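Long-range contacts in putative secreted glycosylhydrolase (Parabacteroides distasonis ATCC 8503, PDB 3IMM), which is probably a secreted hydrolase of the 3-keto-disaccharide hydrolase family, likely acting on sugar linkages: residues L51-K56 with N123-K128; L108-D113 with K142-D147; A18-E23 with E38-K43. All blocks are in the same frame, centred on the assembly; numbering follows the deposited sequence. Where two conformers were deposited one is given.

Interaction 1: L51-K56 with N123-K128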
ATOM      1  N   LEU A  51       5.074  -0.798   9.377  1.00 27.07           N
ATOM      2  CA  LEU A  51       5.653  -1.426   8.213  1.00 28.74           C
ATOM      3  C   LEU A  51       6.526  -0.370   7.549  1.00 29.03           C
ATOM      4  O   LEU A  51       6.079   0.741   7.309  1.00 28.79           O
ATOM      5  CB  LEU A  51       4.520  -1.919   7.299  1.00 30.83           C
ATOM      6  CG  LEU A  51       4.830  -2.496   5.911  1.00 34.90           C
ATOM      7  CD1 LEU A  51       5.533  -3.845   6.034  1.00 29.34           C
ATOM      8  CD2 LEU A  51       3.554  -2.622   5.066  1.00 25.05           C
ATOM      9  N   ASP A  52       7.784  -0.724   7.296  1.00 28.66           N
ATOM     10  CA  ASP A  52       8.741   0.091   6.544  1.00 30.60           C
ATOM     11  C   ASP A  52       9.065  -0.605   5.238  1.00 32.81           C
ATOM     12  O   ASP A  52       9.201  -1.856   5.183  1.00 32.51           O
ATOM     13  CB  ASP A  52      10.058   0.199   7.306  1.00 33.72           C
ATOM     14  CG  ASP A  52      10.203   1.471   8.047  1.00 31.45           C
ATOM     15  OD1 ASP A  52       9.213   1.993   8.537  1.00 40.10           O
ATOM     16  OD2 ASP A  52      11.328   1.934   8.135  1.00 38.08           O
ATOM     17  N   LEU A  53       9.231   0.202   4.195  1.00 31.24           N
ATOM     18  CA  LEU A  53       9.668  -0.315   2.915  1.00 31.06           C
ATOM     19  C   LEU A  53      10.265   0.796   2.076  1.00 29.97           C
ATOM     20  O   LEU A  53       9.881   1.955   2.199  1.00 29.28           O
ATOM     21  CB  LEU A  53       8.499  -0.935   2.166  1.00 31.93           C
ATOM     22  CG  LEU A  53       7.303  -0.049   1.763  1.00 36.73           C
ATOM     23  CD1 LEU A  53       6.694  -0.535   0.468  1.00 37.44           C
ATOM     24  CD2 LEU A  53       6.228   0.031   2.859  1.00 37.79           C
ATOM     25  N   ASP A  54      11.214   0.427   1.231  1.00 28.74           N
ATOM     26  CA  ASP A  54      11.753   1.312   0.225  1.00 28.40           C
ATOM     27  C   ASP A  54      11.014   0.925  -1.017  1.00 28.05           C
ATOM     28  O   ASP A  54      10.653  -0.253  -1.167  1.00 29.29           O
ATOM     29  CB  ASP A  54      13.258   1.083   0.011  1.00 28.91           C
ATOM     30  CG  ASP A  54      14.099   1.298   1.287  1.00 34.19           C
ATOM     31  OD1 ASP A  54      13.595   1.892   2.257  1.00 32.36           O
ATOM     32  OD2 ASP A  54      15.281   0.852   1.323  1.00 31.83           O
ATOM     33  N   PHE A  55      10.764   1.898  -1.901  1.00 28.30           N
ATOM     34  CA  PHE A  55      10.306   1.601  -3.235  1.00 27.64           C
ATOM     35  C   PHE A  55      10.875   2.587  -4.248  1.00 28.04           C
ATOM     36  O   PHE A  55      11.219   3.737  -3.897  1.00 25.44           O
ATOM     37  CB  PHE A  55       8.785   1.573  -3.285  1.00 30.18           C
ATOM     38  CG  PHE A  55       8.144   2.892  -3.081  1.00 27.85           C
ATOM     39  CD1 PHE A  55       7.856   3.723  -4.183  1.00 27.75           C
ATOM     40  CD2 PHE A  55       7.779   3.317  -1.807  1.00 29.00           C
ATOM     41  CE1 PHE A  55       7.228   4.948  -4.001  1.00 24.49           C
ATOM     42  CE2 PHE A  55       7.170   4.562  -1.615  1.00 27.64           C
ATOM     43  CZ  PHE A  55       6.903   5.376  -2.701  1.00 27.65           C
ATOM     44  N   LYS A  56      10.995   2.121  -5.497  1.00 29.17           N
ATOM     45  CA  LYS A  56      11.426   2.952  -6.644  1.00 29.27           C
ATOM     46  C   LYS A  56      10.368   2.864  -7.733  1.00 29.41           C
ATOM     47  O   LYS A  56       9.889   1.794  -8.070  1.00 30.03           O
ATOM     48  CB  LYS A  56      12.768   2.431  -7.171  1.00 30.56           C
ATOM     49  CG  LYS A  56      13.367   3.115  -8.408  1.00 29.63           C
ATOM     50  CD  LYS A  56      14.805   2.577  -8.708  1.00 34.50           C
ATOM     51  CE  LYS A  56      14.765   1.181  -9.276  1.00 33.69           C
ATOM     52  NZ  LYS A  56      16.074   0.710  -9.745  1.00 32.55           N
ATOM     53  N   ASN A 123      12.684   5.673  -2.794  1.00 27.45           N
ATOM     54  CA  ASN A 123      11.815   6.259  -1.775  1.00 27.95           C
ATOM     55  C   ASN A 123      11.766   5.401  -0.525  1.00 27.44           C
ATOM     56  O   ASN A 123      12.106   4.211  -0.542  1.00 25.53           O
ATOM     57  CB  ASN A 123      10.372   6.383  -2.282  1.00 26.05           C
ATOM     58  CG  ASN A 123      10.267   7.213  -3.514  1.00 25.84           C
ATOM     59  OD1 ASN A 123      10.070   8.425  -3.454  1.00 25.50           O
ATOM     60  ND2 ASN A 123      10.442   6.574  -4.651  1.00 23.94           N
ATOM     61  N   HIS A 124      11.322   6.019   0.566  1.00 25.34           N
ATOM     62  CA  HIS A 124      11.081   5.281   1.798  1.00 25.17           C
ATOM     63  C   HIS A 124       9.693   5.637   2.321  1.00 27.04           C
ATOM     64  O   HIS A 124       9.263   6.787   2.234  1.00 25.92           O
ATOM     65  CB  HIS A 124      12.170   5.554   2.857  1.00 26.29           C
ATOM     66  CG  HIS A 124      11.930   4.820   4.121  1.00 26.65           C
ATOM     67  ND1 HIS A 124      11.294   5.395   5.200  1.00 30.95           N
ATOM     68  CD2 HIS A 124      12.124   3.524   4.442  1.00 30.39           C
ATOM     69  CE1 HIS A 124      11.169   4.492   6.154  1.00 33.49           C
ATOM     70  NE2 HIS A 124      11.673   3.354   5.726  1.00 27.45           N
HETATM   71  N   MSE A 125       8.978   4.620   2.802  1.00 26.44           N
HETATM   72  CA  MSE A 125       7.644   4.790   3.344  1.00 29.32           C
HETATM   73  C   MSE A 125       7.526   3.957   4.618  1.00 27.06           C
HETATM   74  O   MSE A 125       7.957   2.813   4.666  1.00 29.80           O
HETATM   75  CB  MSE A 125       6.579   4.365   2.329  1.00 27.62           C
HETATM   76  CG  MSE A 125       5.177   4.310   2.886  1.00 32.81           C
HETATM   77 SE   MSE A 125       3.891   3.742   1.514  0.75 35.45          SE
HETATM   78  CE  MSE A 125       3.824   5.410   0.659  1.00 18.24           C
ATOM     79  N   ARG A 126       6.965   4.580   5.636  1.00 28.07           N
ATOM     80  CA  ARG A 126       6.573   3.927   6.891  1.00 27.42           C
ATOM     81  C   ARG A 126       5.041   4.026   7.068  1.00 26.55           C
ATOM     82  O   ARG A 126       4.447   5.109   6.919  1.00 28.19           O
ATOM     83  CB  ARG A 126       7.283   4.575   8.073  1.00 25.12           C
ATOM     84  CG  ARG A 126       6.811   4.034   9.428  1.00 27.12           C
ATOM     85  CD  ARG A 126       7.724   4.455  10.514  1.00 29.12           C
ATOM     86  NE  ARG A 126       9.057   3.861  10.356  1.00 30.28           N
ATOM     87  CZ  ARG A 126      10.129   4.193  11.083  1.00 32.24           C
ATOM     88  NH1 ARG A 126      10.050   5.059  12.079  1.00 30.55           N
ATOM     89  NH2 ARG A 126      11.288   3.632  10.815  1.00 34.93           N
ATOM     90  N   ILE A 127       4.410   2.898   7.340  1.00 27.64           N
ATOM     91  CA  ILE A 127       2.956   2.839   7.534  1.00 28.00           C
ATOM     92  C   ILE A 127       2.738   2.337   8.949  1.00 27.46           C
ATOM     93  O   ILE A 127       3.166   1.255   9.279  1.00 28.98           O
ATOM     94  CB  ILE A 127       2.261   1.922   6.524  1.00 27.95           C
ATOM     95  CG1 ILE A 127       2.671   2.290   5.099  1.00 29.00           C
ATOM     96  CG2 ILE A 127       0.755   2.005   6.651  1.00 27.09           C
ATOM     97  CD1 ILE A 127       2.251   1.228   4.074  1.00 30.52           C
ATOM     98  N   LYS A 128       2.117   3.153   9.783  1.00 27.02           N
ATOM     99  CA  LYS A 128       1.814   2.802  11.159  1.00 26.96           C
ATOM    100  C   LYS A 128       0.339   2.448  11.219  1.00 28.30           C
ATOM    101  O   LYS A 128      -0.532   3.274  10.901  1.00 26.51           O
ATOM    102  CB  LYS A 128       2.140   3.945  12.144  1.00 25.30           C
ATOM    103  CG  LYS A 128       3.573   4.480  12.046  1.00 31.80           C
ATOM    104  CD  LYS A 128       3.944   5.472  13.174  1.00 34.15           C
ATOM    105  CE  LYS A 128       4.688   4.808  14.308  1.00 38.78           C
ATOM    106  NZ  LYS A 128       4.884   5.680  15.492  1.00 38.56           N
TER
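Arg-126 reaches Asp-52 because its CG stands anti to the backbone N (chi1 174°) and the chain then bends at chi3 (-65°), which swings NE back toward the neighbouring strand. The guanidinium grips the carboxylate side-on. NE donates to OD1 of Asp-52 at 2.6 Å in an almost straight bond using the syn lone pair, and NH2 of Arg-126 donates to OD2 of Asp-52 at 3.2 Å from the syn side, somewhat out of the carboxylate plane, the two planes being 27° apart. From the other flank, NE2 of His-124 gives OD2 of Asp-52 a weak, bent bond of 2.8 Å. On the same face Asp-54 turns OD1 to the edge of the His-124 ring, 3.1 Å from its CD2, while OD2 is taken by Arg-194 and Asn-195 of strand 191-200.

The opposite face is apolar, apart from the amide of Asn-123. Leu-51, Leu-53, Met-125 (a selenomethionine) and Ile-127 cluster there, and CB of Asn-123 makes a CH-pi contact over the centre of the Phe-55 ring, 3.7 Å from its centroid. ND2 of Asn-123 also donates to O of Phe-55 at 3.0 Å, sharing this carbonyl with its own backbone N, while OD1 accepts from N of Lys-117. Backbone bonds pair 51-56 with 123-128 as adjacent antiparallel strands in the six-stranded sheet of a concanavalin-like fold; Ile-82 and Ile-84 of the other sheet pack against Phe-55, Met-125 and Ile-127.

The faces thus divide the chemistry: hydrophobic packing toward the second sheet and a polar, partly charged cluster on the other face, where Arg-126 probably stabilises ionised Asp-52.

Interaction 2: L108-D113 with K142-D147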
ATOM      1  N   LEU A 108      -8.869   8.572   0.927  1.00 26.34           N
ATOM      2  CA  LEU A 108      -8.261   9.735   1.550  1.00 26.02           C
ATOM      3  C   LEU A 108      -7.000  10.174   0.815  1.00 27.47           C
ATOM      4  O   LEU A 108      -6.086   9.374   0.602  1.00 28.45           O
ATOM      5  CB  LEU A 108      -7.929   9.422   3.030  1.00 26.44           C
ATOM      6  CG  LEU A 108      -7.319  10.568   3.844  1.00 23.15           C
ATOM      7  CD1 LEU A 108      -8.374  11.732   4.068  1.00 20.38           C
ATOM      8  CD2 LEU A 108      -6.750  10.001   5.155  1.00 22.33           C
ATOM      9  N   GLY A 109      -6.961  11.453   0.441  1.00 27.01           N
ATOM     10  CA  GLY A 109      -5.816  12.041  -0.222  1.00 28.28           C
ATOM     11  C   GLY A 109      -4.638  12.264   0.712  1.00 32.02           C
ATOM     12  O   GLY A 109      -4.794  12.284   1.945  1.00 29.94           O
ATOM     13  N   ALA A 110      -3.460  12.447   0.112  1.00 34.22           N
ATOM     14  CA  ALA A 110      -2.267  12.874   0.851  1.00 34.93           C
ATOM     15  C   ALA A 110      -2.357  14.385   1.025  1.00 35.27           C
ATOM     16  O   ALA A 110      -3.068  15.053   0.277  1.00 33.49           O
ATOM     17  CB  ALA A 110      -1.001  12.469   0.122  1.00 33.08           C
ATOM     18  N   VAL A 111      -1.685  14.933   2.043  1.00 38.94           N
ATOM     19  CA  VAL A 111      -1.777  16.375   2.289  1.00 39.96           C
ATOM     20  C   VAL A 111      -0.921  17.160   1.287  1.00 42.21           C
ATOM     21  O   VAL A 111      -1.271  18.292   0.925  1.00 42.93           O
ATOM     22  CB  VAL A 111      -1.500  16.808   3.776  1.00 40.25           C
ATOM     23  CG1 VAL A 111      -2.703  16.394   4.687  1.00 42.90           C
ATOM     24  CG2 VAL A 111      -0.170  16.305   4.320  1.00 39.13           C
ATOM     25  N   GLN A 112       0.186  16.573   0.828  1.00 42.79           N
ATOM     26  CA  GLN A 112       0.936  17.173  -0.287  1.00 42.96           C
ATOM     27  C   GLN A 112       1.198  16.079  -1.275  1.00 41.68           C
ATOM     28  O   GLN A 112       1.310  14.918  -0.884  1.00 40.16           O
ATOM     29  CB  GLN A 112       2.295  17.755   0.126  1.00 44.03           C
ATOM     30  CG  GLN A 112       2.607  17.898   1.635  1.00 46.58           C
ATOM     31  CD  GLN A 112       4.136  18.059   1.915  1.00 50.30           C
ATOM     32  OE1 GLN A 112       4.620  17.804   3.038  1.00 51.21           O
ATOM     33  NE2 GLN A 112       4.893  18.470   0.878  1.00 50.96           N
ATOM     34  N   ASP A 113       1.303  16.434  -2.554  1.00 41.15           N
ATOM     35  CA  ASP A 113       1.756  15.443  -3.537  1.00 42.17           C
ATOM     36  C   ASP A 113       3.145  15.854  -4.005  1.00 39.03           C
ATOM     37  O   ASP A 113       3.688  16.896  -3.592  1.00 36.47           O
ATOM     38  CB  ASP A 113       0.766  15.213  -4.715  1.00 43.65           C
ATOM     39  CG  ASP A 113       0.760  16.370  -5.741  1.00 46.61           C
ATOM     40  OD1 ASP A 113       1.029  17.549  -5.336  1.00 51.24           O
ATOM     41  OD2 ASP A 113       0.477  16.093  -6.942  1.00 47.60           O
ATOM     42  N   LYS A 142       5.017  13.304   7.033  1.00 28.15           N
ATOM     43  CA  LYS A 142       3.721  12.775   7.394  1.00 28.13           C
ATOM     44  C   LYS A 142       2.699  13.240   6.358  1.00 28.76           C
ATOM     45  O   LYS A 142       2.241  14.385   6.402  1.00 29.94           O
ATOM     46  CB  LYS A 142       3.350  13.238   8.796  1.00 29.99           C
ATOM     47  CG  LYS A 142       2.093  12.598   9.349  1.00 30.34           C
ATOM     48  CD  LYS A 142       2.070  12.663  10.884  1.00 32.29           C
ATOM     49  CE  LYS A 142       1.799  14.024  11.426  1.00 35.59           C
ATOM     50  NZ  LYS A 142       0.712  14.742  10.715  1.00 36.61           N
ATOM     51  N   VAL A 143       2.321  12.343   5.456  1.00 27.12           N
ATOM     52  CA  VAL A 143       1.438  12.696   4.361  1.00 27.49           C
ATOM     53  C   VAL A 143      -0.039  12.335   4.577  1.00 27.55           C
ATOM     54  O   VAL A 143      -0.895  13.001   4.043  1.00 28.16           O
ATOM     55  CB  VAL A 143       1.929  12.178   2.986  1.00 24.37           C
ATOM     56  CG1 VAL A 143       3.250  12.892   2.638  1.00 27.08           C
ATOM     57  CG2 VAL A 143       2.105  10.684   2.959  1.00 25.07           C
ATOM     58  N   THR A 144      -0.328  11.327   5.385  1.00 27.52           N
ATOM     59  CA  THR A 144      -1.684  10.789   5.457  1.00 26.81           C
ATOM     60  C   THR A 144      -1.929  10.268   6.840  1.00 26.68           C
ATOM     61  O   THR A 144      -1.080   9.588   7.418  1.00 24.11           O
ATOM     62  CB  THR A 144      -1.887   9.661   4.393  1.00 23.98           C
ATOM     63  OG1 THR A 144      -1.499  10.182   3.118  1.00 27.37           O
ATOM     64  CG2 THR A 144      -3.337   9.138   4.350  1.00 24.30           C
ATOM     65  N   GLU A 145      -3.100  10.604   7.367  1.00 26.59           N
ATOM     66  CA  GLU A 145      -3.542  10.156   8.698  1.00 27.76           C
ATOM     67  C   GLU A 145      -5.024   9.876   8.614  1.00 29.72           C
ATOM     68  O   GLU A 145      -5.832  10.798   8.499  1.00 29.96           O
ATOM     69  CB  GLU A 145      -3.324  11.227   9.761  1.00 29.52           C
ATOM     70  CG  GLU A 145      -2.085  11.040  10.537  1.00 33.29           C
ATOM     71  CD  GLU A 145      -1.939  12.029  11.642  1.00 35.69           C
ATOM     72  OE1 GLU A 145      -1.745  13.212  11.347  1.00 35.95           O
ATOM     73  OE2 GLU A 145      -2.036  11.610  12.801  1.00 41.04           O
HETATM   74  N   MSE A 146      -5.375   8.604   8.680  1.00 28.00           N
HETATM   75  CA  MSE A 146      -6.742   8.181   8.565  1.00 27.26           C
HETATM   76  C   MSE A 146      -7.208   7.677   9.906  1.00 27.51           C
HETATM   77  O   MSE A 146      -6.562   6.828  10.512  1.00 26.38           O
HETATM   78  CB  MSE A 146      -6.848   7.009   7.588  1.00 26.67           C
HETATM   79  CG  MSE A 146      -8.236   6.371   7.603  1.00 29.08           C
HETATM   80 SE   MSE A 146      -8.555   5.181   6.105  0.75 33.04          SE
HETATM   81  CE  MSE A 146      -9.167   6.368   4.818  1.00 33.42           C
ATOM     82  N   ASP A 147      -8.373   8.140  10.326  1.00 25.64           N
ATOM     83  CA  ASP A 147      -9.175   7.434  11.358  1.00 28.16           C
ATOM     84  C   ASP A 147     -10.368   6.763  10.677  1.00 26.14           C
ATOM     85  O   ASP A 147     -11.360   7.400  10.410  1.00 26.66           O
ATOM     86  CB  ASP A 147      -9.652   8.410  12.447  1.00 26.69           C
ATOM     87  CG  ASP A 147     -10.473   7.723  13.564  1.00 30.66           C
ATOM     88  OD1 ASP A 147     -10.953   6.570  13.423  1.00 27.64           O
ATOM     89  OD2 ASP A 147     -10.696   8.403  14.574  1.00 35.04           O
TER
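An edge strand of the six-stranded sheet, 141-147, is met here by the loop that runs from strand 80-85 to strand 122-130, and the two segments pass in roughly opposite directions. Leu-108 does most of the apolar work. Its CG is anti to the backbone N (chi1 -178°), and from there chi2 (68°) directs the CD branches. CD2 of Leu-108 comes within 3.6 Å of CG2 of Thr-144, and the two side chains run past one another, pointing opposite ways. CB of Leu-108 lies 3.7 Å from CE of Met-146, a selenomethionine whose chain bends at chi3 to bring that methyl to the loop.

A classic beta bulge sets two residues, Val-143 and Thr-144, opposite the single Val-136 of strand 133-138, and it is at this irregularity that the loop is hydrogen-bonded. N of Val-111 donates to O of Val-143 at 2.9 Å, lying in the carbonyl plane, and CA of Ala-110 approaches the same oxygen at 3.5 Å. CG2 of Val-111 comes closer to it, at 3.4 Å, and also borders the carbonyl of Lys-142.

CB of Ala-110 rests against CB of Val-143 at 4.1 Å and against OG1 of Thr-144 at 3.8 Å. That hydroxyl has its polar partner outside the contact, in the carbonyl of Gly-102. Along the exposed side of the strand, NZ of Lys-142 forms a salt bridge with OE1 of Glu-145, meeting it from above the carboxylate plane.

Interaction 3: A18-E23 with E38-K43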
ATOM      1  N   ALA A  18       6.346 -15.795   2.921  1.00 30.33           N
ATOM      2  CA  ALA A  18       5.348 -15.249   2.029  1.00 28.91           C
ATOM      3  C   ALA A  18       4.583 -16.309   1.243  1.00 29.77           C
ATOM      4  O   ALA A  18       5.114 -17.394   0.952  1.00 29.62           O
ATOM      5  CB  ALA A  18       5.992 -14.267   1.041  1.00 25.82           C
ATOM      6  N   ASN A  19       3.315 -16.022   0.941  0.50 29.45           N
ATOM      7  CA  ASN A  19       2.565 -16.813  -0.030  0.50 29.33           C
ATOM      8  C   ASN A  19       2.597 -16.041  -1.338  0.50 29.53           C
ATOM      9  O   ASN A  19       2.169 -14.877  -1.426  0.50 29.31           O
ATOM     10  CB  ASN A  19       1.108 -17.076   0.383  0.50 30.43           C
ATOM     11  CG  ASN A  19       0.972 -18.024   1.578  0.50 30.30           C
ATOM     12  OD1 ASN A  19       0.230 -17.733   2.530  0.50 29.75           O
ATOM     13  ND2 ASN A  19       1.656 -19.156   1.525  0.50 25.09           N
ATOM     14  N   TYR A  20       3.139 -16.703  -2.343  1.00 28.26           N
ATOM     15  CA  TYR A  20       3.320 -16.146  -3.672  1.00 28.10           C
ATOM     16  C   TYR A  20       3.661 -17.261  -4.675  1.00 27.82           C
ATOM     17  O   TYR A  20       4.116 -18.360  -4.322  1.00 27.76           O
ATOM     18  CB  TYR A  20       4.466 -15.144  -3.682  1.00 28.38           C
ATOM     19  CG  TYR A  20       5.779 -15.795  -3.411  1.00 29.53           C
ATOM     20  CD1 TYR A  20       6.117 -16.211  -2.129  1.00 29.31           C
ATOM     21  CD2 TYR A  20       6.665 -16.075  -4.452  1.00 31.18           C
ATOM     22  CE1 TYR A  20       7.310 -16.860  -1.899  1.00 32.53           C
ATOM     23  CE2 TYR A  20       7.876 -16.701  -4.223  1.00 30.99           C
ATOM     24  CZ  TYR A  20       8.190 -17.107  -2.952  1.00 32.74           C
ATOM     25  OH  TYR A  20       9.396 -17.741  -2.728  1.00 35.63           O
ATOM     26  N   ASN A  21       3.491 -16.916  -5.935  1.00 27.48           N
ATOM     27  CA  ASN A  21       3.960 -17.705  -7.039  1.00 29.27           C
ATOM     28  C   ASN A  21       5.384 -17.272  -7.430  1.00 28.26           C
ATOM     29  O   ASN A  21       5.578 -16.121  -7.836  1.00 30.15           O
ATOM     30  CB  ASN A  21       3.016 -17.479  -8.218  1.00 27.68           C
ATOM     31  CG  ASN A  21       3.380 -18.335  -9.409  1.00 31.14           C
ATOM     32  OD1 ASN A  21       4.464 -18.919  -9.454  1.00 28.44           O
ATOM     33  ND2 ASN A  21       2.484 -18.408 -10.382  1.00 27.79           N
ATOM     34  N   PRO A  22       6.373 -18.183  -7.359  1.00 31.31           N
ATOM     35  CA  PRO A  22       7.734 -17.764  -7.714  1.00 31.00           C
ATOM     36  C   PRO A  22       7.966 -17.420  -9.188  1.00 32.95           C
ATOM     37  O   PRO A  22       9.046 -16.922  -9.520  1.00 33.76           O
ATOM     38  CB  PRO A  22       8.605 -18.967  -7.330  1.00 33.47           C
ATOM     39  CG  PRO A  22       7.693 -19.901  -6.534  1.00 35.22           C
ATOM     40  CD  PRO A  22       6.304 -19.603  -6.968  1.00 30.71           C
ATOM     41  N   GLU A  23       7.004 -17.708 -10.065  1.00 32.80           N
ATOM     42  CA  GLU A  23       7.075 -17.219 -11.439  1.00 33.41           C
ATOM     43  C   GLU A  23       6.570 -15.781 -11.565  1.00 33.21           C
ATOM     44  O   GLU A  23       6.668 -15.180 -12.637  1.00 35.89           O
ATOM     45  CB  GLU A  23       6.297 -18.166 -12.402  1.00 35.42           C
ATOM     46  CG  GLU A  23       6.748 -19.621 -12.320  1.00 37.37           C
ATOM     47  CD  GLU A  23       8.265 -19.796 -12.568  1.00 45.49           C
ATOM     48  OE1 GLU A  23       8.681 -19.507 -13.729  1.00 47.06           O
ATOM     49  OE2 GLU A  23       9.034 -20.243 -11.628  1.00 46.25           O
ATOM     50  N   GLU A  38      -0.402 -11.009 -10.167  1.00 34.70           N
ATOM     51  CA  GLU A  38      -0.778 -11.539  -8.860  1.00 34.83           C
ATOM     52  C   GLU A  38       0.014 -10.922  -7.711  1.00 34.04           C
ATOM     53  O   GLU A  38       1.170 -10.530  -7.880  1.00 34.05           O
ATOM     54  CB  GLU A  38      -0.628 -13.049  -8.854  1.00 37.29           C
ATOM     55  CG  GLU A  38      -1.190 -13.752  -7.630  1.00 41.14           C
ATOM     56  CD  GLU A  38      -1.067 -15.273  -7.749  1.00 43.57           C
ATOM     57  OE1 GLU A  38       0.032 -15.856  -7.520  1.00 37.72           O
ATOM     58  OE2 GLU A  38      -2.100 -15.879  -8.098  1.00 50.32           O
ATOM     59  N   SER A  39      -0.639 -10.836  -6.550  1.00 32.87           N
ATOM     60  CA  SER A  39      -0.089 -10.254  -5.343  1.00 31.45           C
ATOM     61  C   SER A  39       0.843 -11.202  -4.575  1.00 30.69           C
ATOM     62  O   SER A  39       0.894 -12.421  -4.836  1.00 31.86           O
ATOM     63  CB  SER A  39      -1.247  -9.797  -4.431  1.00 32.23           C
ATOM     64  OG  SER A  39      -2.073  -8.806  -5.048  1.00 35.41           O
ATOM     65  N   ILE A  40       1.567 -10.645  -3.610  1.00 27.57           N
ATOM     66  CA  ILE A  40       2.396 -11.428  -2.670  1.00 26.68           C
ATOM     67  C   ILE A  40       1.886 -11.113  -1.262  1.00 28.03           C
ATOM     68  O   ILE A  40       1.605  -9.944  -0.951  1.00 29.81           O
ATOM     69  CB  ILE A  40       3.937 -11.100  -2.803  1.00 27.96           C
ATOM     70  CG1 ILE A  40       4.776 -11.904  -1.796  1.00 24.46           C
ATOM     71  CG2 ILE A  40       4.248  -9.556  -2.693  1.00 23.23           C
ATOM     72  CD1 ILE A  40       6.192 -12.078  -2.186  1.00 25.98           C
ATOM     73  N   TRP A  41       1.728 -12.142  -0.422  1.00 27.82           N
ATOM     74  CA  TRP A  41       1.123 -11.949   0.878  1.00 27.64           C
ATOM     75  C   TRP A  41       1.993 -12.500   1.949  1.00 29.67           C
ATOM     76  O   TRP A  41       2.761 -13.440   1.722  1.00 29.57           O
ATOM     77  CB  TRP A  41      -0.254 -12.623   0.982  1.00 29.09           C
ATOM     78  CG  TRP A  41      -1.231 -12.164  -0.068  1.00 27.86           C
ATOM     79  CD1 TRP A  41      -1.545 -12.809  -1.216  1.00 29.75           C
ATOM     80  CD2 TRP A  41      -1.996 -10.955  -0.058  1.00 29.15           C
ATOM     81  NE1 TRP A  41      -2.453 -12.069  -1.939  1.00 28.25           N
ATOM     82  CE2 TRP A  41      -2.747 -10.929  -1.247  1.00 30.76           C
ATOM     83  CE3 TRP A  41      -2.149  -9.915   0.862  1.00 26.95           C
ATOM     84  CZ2 TRP A  41      -3.625  -9.889  -1.555  1.00 29.91           C
ATOM     85  CZ3 TRP A  41      -2.997  -8.888   0.562  1.00 28.31           C
ATOM     86  CH2 TRP A  41      -3.723  -8.874  -0.652  1.00 29.07           C
ATOM     87  N   THR A  42       1.835 -11.930   3.142  1.00 28.60           N
ATOM     88  CA  THR A  42       2.359 -12.550   4.326  1.00 29.17           C
ATOM     89  C   THR A  42       1.592 -13.852   4.568  1.00 29.38           C
ATOM     90  O   THR A  42       0.434 -13.987   4.168  1.00 26.69           O
ATOM     91  CB  THR A  42       2.262 -11.608   5.552  1.00 29.51           C
ATOM     92  OG1 THR A  42       0.913 -11.196   5.726  1.00 27.07           O
ATOM     93  CG2 THR A  42       3.152 -10.378   5.376  1.00 27.81           C
ATOM     94  N   LYS A  43       2.253 -14.823   5.201  1.00 30.29           N
ATOM     95  CA  LYS A  43       1.599 -16.060   5.574  1.00 30.51           C
ATOM     96  C   LYS A  43       0.808 -15.872   6.879  1.00 32.28           C
ATOM     97  O   LYS A  43      -0.110 -16.652   7.181  1.00 32.86           O
ATOM     98  CB  LYS A  43       2.633 -17.178   5.769  1.00 31.67           C
ATOM     99  CG  LYS A  43       3.240 -17.738   4.498  1.00 30.64           C
ATOM    100  CD  LYS A  43       4.152 -18.932   4.878  1.00 32.03           C
ATOM    101  CE  LYS A  43       4.651 -19.653   3.660  1.00 33.65           C
ATOM    102  NZ  LYS A  43       5.704 -20.552   4.072  1.00 32.38           N
TER
HETATM  103  O   HOH W   1      -1.310 -15.639   2.908  1.00 30.91           O
HETATM  104  O   HOH W   2      -0.726 -18.709   5.000  1.00 46.27           O
HETATM  105  O   HOH W   3       1.977 -14.423  -6.521  1.00 26.81           O
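Asn-19 and Trp-41 form an antiparallel hydrogen-bonded pair where the outermost strand 18-19 joins strand 40-42 in the five-stranded sheet. Their two backbone bonds, N of Asn-19 to O of Trp-41 at 2.8 Å and N of Trp-41 to O of Asn-19 at 2.9 Å, make up the direct hydrogen bonding.

Apolar contact is centred on Ile-40. CG1, anti to the backbone N (chi1 179°), lies 3.9 Å from CB of Ala-18 and 3.8 Å from CB of Tyr-20, whose side chain runs beside that of Ile-40 in the same direction. Trp-25 touches both Tyr-20 and Ile-40, adding to this small cluster. On the solvent side, in the one of two Asn-19 conformers described here, the aliphatic chain of Lys-43 crosses Asn-19 at about a right angle, CG of Lys-43 3.6 Å from OD1 of Asn-19, while NZ bonds to the carbonyl of Glu-16.

Water carries the remaining polar links. Tentatively, for the same conformer, two molecules donate to OD1 of Asn-19, one bridging to O of Thr-42 and the other to O of Lys-43. A third accepts from N of Asn-21 and donates to O of Ser-39 and, at 2.6 Å, to OE1 of Glu-38. Beyond the strand, OD1 of Asn-21 accepts from N of Glu-23 at 2.9 Å, closing an Asx turn.

Interactions 1 and 2 both involve the six-stranded sheet, but at different depths. Interaction 1 joins strands in its buried interior, whereas interaction 2 sets a loop against its edge strand, 141-147, and is only partly buried. Interaction 3 lies at an edge of the five-stranded sheet, across the centre of the chain from interaction 2, their centres about 28 Å apart. The chemistry follows these places: a full ladder of backbone bonds with a charged network in interaction 1, one backbone bond plus apolar packing in interaction 2, and a short ladder extended by water bridges in interaction 3. Strand 40-42 is followed in the chain by strand 49-57, linking interactions 3 and 1.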